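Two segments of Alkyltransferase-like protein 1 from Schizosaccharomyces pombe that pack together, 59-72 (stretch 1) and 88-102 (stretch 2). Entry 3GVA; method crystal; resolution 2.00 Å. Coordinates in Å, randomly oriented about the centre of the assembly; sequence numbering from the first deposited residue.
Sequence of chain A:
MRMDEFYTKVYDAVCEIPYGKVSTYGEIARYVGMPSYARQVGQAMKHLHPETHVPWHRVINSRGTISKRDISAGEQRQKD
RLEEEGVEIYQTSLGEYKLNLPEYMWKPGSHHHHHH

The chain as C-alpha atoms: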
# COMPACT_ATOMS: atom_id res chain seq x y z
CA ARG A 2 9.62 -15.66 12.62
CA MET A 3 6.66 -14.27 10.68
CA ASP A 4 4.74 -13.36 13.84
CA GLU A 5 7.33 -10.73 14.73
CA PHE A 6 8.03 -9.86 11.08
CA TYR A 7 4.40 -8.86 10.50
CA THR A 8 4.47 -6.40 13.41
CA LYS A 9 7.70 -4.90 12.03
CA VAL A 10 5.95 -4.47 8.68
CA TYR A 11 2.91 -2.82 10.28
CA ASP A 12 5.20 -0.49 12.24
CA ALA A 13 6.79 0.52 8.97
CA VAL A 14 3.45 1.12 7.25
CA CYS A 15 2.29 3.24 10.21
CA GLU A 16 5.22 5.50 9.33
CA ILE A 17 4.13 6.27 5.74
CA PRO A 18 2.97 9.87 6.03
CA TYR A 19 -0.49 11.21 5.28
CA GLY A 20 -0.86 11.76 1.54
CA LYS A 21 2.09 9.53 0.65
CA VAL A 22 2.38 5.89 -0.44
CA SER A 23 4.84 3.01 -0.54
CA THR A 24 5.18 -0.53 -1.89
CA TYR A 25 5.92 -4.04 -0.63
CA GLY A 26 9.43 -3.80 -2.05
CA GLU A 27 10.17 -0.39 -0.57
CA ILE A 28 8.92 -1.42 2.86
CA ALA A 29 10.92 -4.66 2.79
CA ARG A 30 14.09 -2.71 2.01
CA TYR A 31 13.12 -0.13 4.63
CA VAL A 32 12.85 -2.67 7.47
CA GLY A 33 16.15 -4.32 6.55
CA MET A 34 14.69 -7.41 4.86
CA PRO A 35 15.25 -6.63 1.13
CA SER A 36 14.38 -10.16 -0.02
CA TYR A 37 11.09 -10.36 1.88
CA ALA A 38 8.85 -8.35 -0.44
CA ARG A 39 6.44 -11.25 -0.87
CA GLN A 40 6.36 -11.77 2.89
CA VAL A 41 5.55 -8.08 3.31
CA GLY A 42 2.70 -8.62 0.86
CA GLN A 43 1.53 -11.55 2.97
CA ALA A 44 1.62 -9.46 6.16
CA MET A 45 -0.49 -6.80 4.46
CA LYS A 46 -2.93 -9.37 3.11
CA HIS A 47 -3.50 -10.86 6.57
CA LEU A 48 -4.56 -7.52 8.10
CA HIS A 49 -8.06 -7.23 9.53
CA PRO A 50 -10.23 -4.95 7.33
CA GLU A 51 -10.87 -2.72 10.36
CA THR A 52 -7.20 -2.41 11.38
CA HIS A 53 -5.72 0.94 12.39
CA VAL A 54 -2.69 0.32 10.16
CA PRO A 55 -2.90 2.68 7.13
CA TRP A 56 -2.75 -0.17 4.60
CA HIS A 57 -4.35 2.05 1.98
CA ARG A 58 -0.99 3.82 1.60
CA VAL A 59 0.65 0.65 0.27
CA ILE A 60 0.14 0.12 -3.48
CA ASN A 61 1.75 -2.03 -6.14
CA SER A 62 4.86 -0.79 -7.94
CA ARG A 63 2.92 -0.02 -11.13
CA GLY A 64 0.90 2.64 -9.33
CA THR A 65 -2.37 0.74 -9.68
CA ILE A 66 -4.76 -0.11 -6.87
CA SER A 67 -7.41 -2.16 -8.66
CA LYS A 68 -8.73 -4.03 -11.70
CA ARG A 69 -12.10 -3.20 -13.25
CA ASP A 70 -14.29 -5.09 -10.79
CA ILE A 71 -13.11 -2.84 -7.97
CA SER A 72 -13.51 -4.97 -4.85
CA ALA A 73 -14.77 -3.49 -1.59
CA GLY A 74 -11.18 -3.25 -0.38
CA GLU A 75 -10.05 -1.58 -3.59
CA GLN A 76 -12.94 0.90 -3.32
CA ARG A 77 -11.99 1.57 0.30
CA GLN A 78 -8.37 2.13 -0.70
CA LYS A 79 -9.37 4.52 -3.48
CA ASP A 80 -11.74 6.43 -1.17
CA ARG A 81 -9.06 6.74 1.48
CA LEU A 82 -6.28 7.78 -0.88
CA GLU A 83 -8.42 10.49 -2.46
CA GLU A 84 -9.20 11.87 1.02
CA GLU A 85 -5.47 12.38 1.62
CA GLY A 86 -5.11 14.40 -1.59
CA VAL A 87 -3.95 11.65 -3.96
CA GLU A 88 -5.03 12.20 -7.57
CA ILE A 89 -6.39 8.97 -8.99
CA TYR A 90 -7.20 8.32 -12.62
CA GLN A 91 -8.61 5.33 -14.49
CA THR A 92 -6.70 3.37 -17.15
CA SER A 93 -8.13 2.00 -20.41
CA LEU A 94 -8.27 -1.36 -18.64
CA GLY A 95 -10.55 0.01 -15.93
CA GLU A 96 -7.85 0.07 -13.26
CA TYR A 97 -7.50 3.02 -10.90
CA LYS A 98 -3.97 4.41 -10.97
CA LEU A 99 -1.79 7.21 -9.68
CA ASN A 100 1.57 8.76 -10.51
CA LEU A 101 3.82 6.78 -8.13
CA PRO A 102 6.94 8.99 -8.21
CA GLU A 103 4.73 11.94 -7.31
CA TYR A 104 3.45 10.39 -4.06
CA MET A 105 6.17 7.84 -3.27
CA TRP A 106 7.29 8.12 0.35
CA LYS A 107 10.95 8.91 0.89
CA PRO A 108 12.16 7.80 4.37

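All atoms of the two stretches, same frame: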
# COMPACT_ATOMS: atom_id res chain seq x y z
N VAL A 59 -0.25 1.60 0.92
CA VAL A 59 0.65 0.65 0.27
C VAL A 59 -0.00 0.23 -1.05
O VAL A 59 -1.13 -0.27 -1.07
CB VAL A 59 0.89 -0.60 1.17
CG1 VAL A 59 1.91 -1.53 0.53
CG2 VAL A 59 1.39 -0.16 2.54
N ILE A 60 0.69 0.46 -2.17
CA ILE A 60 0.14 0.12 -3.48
C ILE A 60 1.17 -0.67 -4.27
O ILE A 60 2.33 -0.71 -3.89
CB ILE A 60 -0.21 1.40 -4.29
CG1 ILE A 60 1.06 2.21 -4.58
CG2 ILE A 60 -1.20 2.25 -3.52
CD1 ILE A 60 0.82 3.44 -5.44
N ASN A 61 0.77 -1.28 -5.38
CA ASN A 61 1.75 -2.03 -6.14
C ASN A 61 2.67 -1.07 -6.89
O ASN A 61 2.32 0.10 -7.12
CB ASN A 61 1.08 -3.05 -7.09
CG ASN A 61 0.06 -2.42 -8.00
OD1 ASN A 61 0.39 -1.65 -8.89
ND2 ASN A 61 -1.21 -2.77 -7.78
N SER A 62 3.84 -1.57 -7.26
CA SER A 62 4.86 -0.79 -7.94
C SER A 62 4.41 -0.08 -9.21
O SER A 62 4.97 0.97 -9.57
CB SER A 62 6.05 -1.70 -8.27
OG SER A 62 6.45 -2.42 -7.13
N ARG A 63 3.41 -0.63 -9.90
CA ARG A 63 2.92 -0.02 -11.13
C ARG A 63 2.05 1.21 -10.91
O ARG A 63 1.68 1.89 -11.86
CB ARG A 63 2.14 -1.06 -11.94
CG ARG A 63 2.93 -2.34 -12.22
CD ARG A 63 2.17 -3.23 -13.19
NE ARG A 63 2.16 -2.64 -14.52
CZ ARG A 63 1.42 -3.09 -15.53
NH1 ARG A 63 0.62 -4.13 -15.36
NH2 ARG A 63 1.48 -2.49 -16.71
N GLY A 64 1.72 1.48 -9.65
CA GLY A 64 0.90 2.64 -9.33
C GLY A 64 -0.59 2.35 -9.36
O GLY A 64 -1.41 3.25 -9.15
N THR A 65 -0.96 1.10 -9.62
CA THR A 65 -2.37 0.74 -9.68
C THR A 65 -2.86 0.26 -8.33
O THR A 65 -2.07 -0.14 -7.48
CB THR A 65 -2.61 -0.36 -10.73
OG1 THR A 65 -1.59 -1.36 -10.62
CG2 THR A 65 -2.57 0.24 -12.13
N ILE A 66 -4.17 0.32 -8.13
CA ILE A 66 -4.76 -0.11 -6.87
C ILE A 66 -5.97 -1.01 -7.09
O ILE A 66 -6.64 -1.41 -6.14
CB ILE A 66 -5.20 1.09 -6.01
CG1 ILE A 66 -6.23 1.92 -6.78
CG2 ILE A 66 -4.00 1.97 -5.67
CD1 ILE A 66 -6.76 3.11 -5.99
N SER A 67 -6.26 -1.32 -8.35
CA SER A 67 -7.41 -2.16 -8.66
C SER A 67 -7.44 -2.67 -10.09
O SER A 67 -6.56 -2.37 -10.90
CB SER A 67 -8.71 -1.39 -8.39
OG SER A 67 -8.86 -0.34 -9.32
N LYS A 68 -8.48 -3.45 -10.38
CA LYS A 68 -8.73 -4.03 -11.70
C LYS A 68 -10.22 -3.79 -11.86
O LYS A 68 -10.96 -3.92 -10.89
CB LYS A 68 -8.43 -5.53 -11.68
CG LYS A 68 -7.12 -5.89 -10.98
CD LYS A 68 -6.93 -7.40 -10.87
CE LYS A 68 -5.69 -7.77 -10.08
NZ LYS A 68 -4.43 -7.28 -10.71
N ARG A 69 -10.68 -3.45 -13.07
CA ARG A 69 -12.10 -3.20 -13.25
C ARG A 69 -12.96 -4.35 -12.75
O ARG A 69 -13.15 -5.36 -13.42
CB ARG A 69 -12.43 -2.89 -14.71
CG ARG A 69 -13.28 -1.62 -14.85
CD ARG A 69 -14.56 -1.72 -14.04
NE ARG A 69 -14.88 -0.48 -13.33
CZ ARG A 69 -15.08 0.70 -13.92
NH1 ARG A 69 -15.37 1.77 -13.19
NH2 ARG A 69 -14.98 0.81 -15.24
N ASP A 70 -13.46 -4.15 -11.54
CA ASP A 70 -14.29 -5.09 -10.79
C ASP A 70 -14.09 -4.63 -9.36
O ASP A 70 -14.50 -5.29 -8.41
CB ASP A 70 -13.80 -6.52 -10.95
CG ASP A 70 -14.54 -7.28 -12.03
OD1 ASP A 70 -14.29 -8.49 -12.18
OD2 ASP A 70 -15.38 -6.66 -12.73
N ILE A 71 -13.43 -3.48 -9.24
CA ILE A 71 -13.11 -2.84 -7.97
C ILE A 71 -13.80 -3.50 -6.78
O ILE A 71 -15.00 -3.31 -6.54
CB ILE A 71 -13.47 -1.33 -8.02
CG1 ILE A 71 -13.22 -0.67 -6.66
CG2 ILE A 71 -14.91 -1.15 -8.48
CD1 ILE A 71 -13.45 0.82 -6.66
N SER A 72 -13.02 -4.28 -6.03
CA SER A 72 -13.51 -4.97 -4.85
C SER A 72 -13.81 -3.94 -3.77
O SER A 72 -13.47 -2.77 -3.91
CB SER A 72 -12.45 -5.96 -4.35
OG SER A 72 -11.25 -5.29 -4.03
N GLU A 88 -4.30 12.12 -6.31
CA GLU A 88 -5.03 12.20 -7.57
C GLU A 88 -5.04 10.80 -8.16
O GLU A 88 -3.99 10.19 -8.34
CB GLU A 88 -4.32 13.16 -8.53
CG GLU A 88 -5.02 13.37 -9.87
CD GLU A 88 -6.41 13.95 -9.72
OE1 GLU A 88 -6.64 14.74 -8.78
OE2 GLU A 88 -7.28 13.62 -10.54
N ILE A 89 -6.24 10.30 -8.45
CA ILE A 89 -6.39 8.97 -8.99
C ILE A 89 -7.13 9.00 -10.31
O ILE A 89 -8.20 9.60 -10.41
CB ILE A 89 -7.17 8.06 -8.01
CG1 ILE A 89 -6.36 7.90 -6.72
CG2 ILE A 89 -7.42 6.68 -8.63
CD1 ILE A 89 -7.04 7.04 -5.68
N TYR A 90 -6.56 8.37 -11.33
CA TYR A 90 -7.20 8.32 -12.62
C TYR A 90 -7.51 6.88 -12.98
O TYR A 90 -7.10 5.96 -12.27
CB TYR A 90 -6.35 8.98 -13.71
CG TYR A 90 -4.90 8.54 -13.77
CD1 TYR A 90 -3.92 9.23 -13.08
CD2 TYR A 90 -4.51 7.48 -14.59
CE1 TYR A 90 -2.56 8.89 -13.20
CE2 TYR A 90 -3.17 7.12 -14.72
CZ TYR A 90 -2.20 7.83 -14.03
OH TYR A 90 -0.87 7.48 -14.16
N GLN A 91 -8.23 6.67 -14.08
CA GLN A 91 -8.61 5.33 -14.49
C GLN A 91 -8.00 4.99 -15.84
O GLN A 91 -8.12 5.76 -16.80
CB GLN A 91 -10.14 5.22 -14.53
CG GLN A 91 -10.66 3.85 -14.94
CD GLN A 91 -12.15 3.70 -14.68
OE1 GLN A 91 -12.92 4.65 -14.84
NE2 GLN A 91 -12.56 2.51 -14.28
N THR A 92 -7.34 3.83 -15.92
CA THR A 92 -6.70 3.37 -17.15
C THR A 92 -7.73 2.84 -18.15
O THR A 92 -8.91 2.69 -17.82
CB THR A 92 -5.70 2.22 -16.88
OG1 THR A 92 -6.43 1.04 -16.51
CG2 THR A 92 -4.75 2.60 -15.77
N SER A 93 -7.27 2.54 -19.36
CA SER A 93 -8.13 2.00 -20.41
C SER A 93 -8.57 0.58 -20.08
O SER A 93 -9.45 0.02 -20.73
CB SER A 93 -7.40 2.00 -21.76
OG SER A 93 -6.19 1.27 -21.69
N LEU A 94 -7.93 -0.01 -19.07
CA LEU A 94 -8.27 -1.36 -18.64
C LEU A 94 -9.30 -1.33 -17.51
O LEU A 94 -9.80 -2.37 -17.10
CB LEU A 94 -7.01 -2.09 -18.15
CG LEU A 94 -5.97 -2.47 -19.20
CD1 LEU A 94 -4.79 -3.16 -18.52
CD2 LEU A 94 -6.60 -3.37 -20.25
N GLY A 95 -9.59 -0.13 -17.01
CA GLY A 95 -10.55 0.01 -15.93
C GLY A 95 -9.91 0.02 -14.55
O GLY A 95 -10.60 0.01 -13.54
N GLU A 96 -8.58 0.05 -14.52
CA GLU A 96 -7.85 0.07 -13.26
C GLU A 96 -7.66 1.50 -12.78
O GLU A 96 -7.45 2.41 -13.58
CB GLU A 96 -6.46 -0.53 -13.43
CG GLU A 96 -6.39 -1.84 -14.16
CD GLU A 96 -5.01 -2.05 -14.74
OE1 GLU A 96 -4.66 -1.32 -15.69
OE2 GLU A 96 -4.27 -2.93 -14.24
N TYR A 97 -7.72 1.70 -11.47
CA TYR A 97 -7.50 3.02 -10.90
C TYR A 97 -5.99 3.11 -10.70
O TYR A 97 -5.36 2.16 -10.24
CB TYR A 97 -8.27 3.17 -9.60
CG TYR A 97 -9.75 3.32 -9.86
CD1 TYR A 97 -10.23 4.38 -10.63
CD2 TYR A 97 -10.67 2.39 -9.38
CE1 TYR A 97 -11.58 4.52 -10.92
CE2 TYR A 97 -12.03 2.51 -9.67
CZ TYR A 97 -12.48 3.58 -10.44
OH TYR A 97 -13.82 3.72 -10.73
N LYS A 98 -5.42 4.25 -11.06
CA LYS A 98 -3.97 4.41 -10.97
C LYS A 98 -3.55 5.80 -10.52
O LYS A 98 -4.33 6.75 -10.57
CB LYS A 98 -3.38 4.12 -12.36
CG LYS A 98 -1.87 4.16 -12.47
CD LYS A 98 -1.45 3.89 -13.92
CE LYS A 98 0.06 3.78 -14.08
NZ LYS A 98 0.77 4.97 -13.52
N LEU A 99 -2.31 5.92 -10.09
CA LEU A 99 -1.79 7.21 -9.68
C LEU A 99 -0.33 7.30 -10.08
O LEU A 99 0.32 6.28 -10.33
CB LEU A 99 -1.97 7.39 -8.17
CG LEU A 99 -1.36 6.34 -7.24
CD1 LEU A 99 0.15 6.50 -7.19
CD2 LEU A 99 -1.95 6.49 -5.85
N ASN A 100 0.18 8.52 -10.15
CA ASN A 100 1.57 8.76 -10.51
C ASN A 100 2.44 8.44 -9.29
O ASN A 100 2.58 9.26 -8.38
CB ASN A 100 1.72 10.22 -10.96
CG ASN A 100 3.15 10.59 -11.29
OD1 ASN A 100 3.94 9.74 -11.68
ND2 ASN A 100 3.48 11.87 -11.13
N LEU A 101 3.01 7.23 -9.27
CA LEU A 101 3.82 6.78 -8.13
C LEU A 101 4.95 7.71 -7.69
O LEU A 101 5.02 8.07 -6.52
CB LEU A 101 4.37 5.37 -8.41
CG LEU A 101 5.13 4.71 -7.24
CD1 LEU A 101 4.20 4.51 -6.05
CD2 LEU A 101 5.71 3.38 -7.68
N PRO A 102 5.85 8.10 -8.61
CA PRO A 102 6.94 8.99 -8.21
C PRO A 102 6.48 10.29 -7.54
O PRO A 102 7.18 10.86 -6.71
CB PRO A 102 7.70 9.23 -9.52
CG PRO A 102 6.66 8.97 -10.58
CD PRO A 102 5.93 7.77 -10.03

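Two chain segments can pair without forming a full sheet; here a single bridge is flanked by side-chain contacts, and this pair illustrates the principle. Stretch 2 folds back on itself as a hairpin, and its returning arm meets stretch 1, a segment without regular helix or strand.

At the outgoing arm, Ile89 reaches toward stretch 1, its CD1 lying 4.0 Å from CD1 of Ile66. Gln91 is held within the hairpin, its NE2 donating to O of Gly95 at 3.3 Å. NH1 of Arg69 lies 3.1 Å from that same NE2, but both are donors, so this is proximity without a hydrogen bond; the arginine is poorly ordered.

The type I turn from Thr92 to Gly95 is secured by the Thr92 side chain, whose OG1 accepts from N of Leu94 and N of Glu96, each at 3.1 Å. Gly95 adopts backbone angles that call for glycine, and a CB here would also lie 2.1 Å from CG of Arg69.

Tyr97 is the most extensively covered residue. Its N donates to OG of Ser67 (3.2 Å), so a side chain extends the backbone pairing, while its O accepts from N of Ile66 (3.0 Å). Its CE2 packs 3.7 Å from CD1 of Ile71. Lys98 forms the single bridge, with Thr65; its CA also makes a CA-H...O contact with O of Gly64 at 3.3 Å. That carbonyl accepts from N of Leu99 at 3.0 Å, completing the polar pairing. Gly64 again matters: a CB there would lie 2.7 Å from O of Leu99, so its bareness permits the close approach.

Beyond the bridge the chemistry turns apolar. CD1 of Ile60 sits 3.6 Å from CD1 of Leu99 and equally far from CD1 of Leu101, so one isoleucine tip serves two leucines.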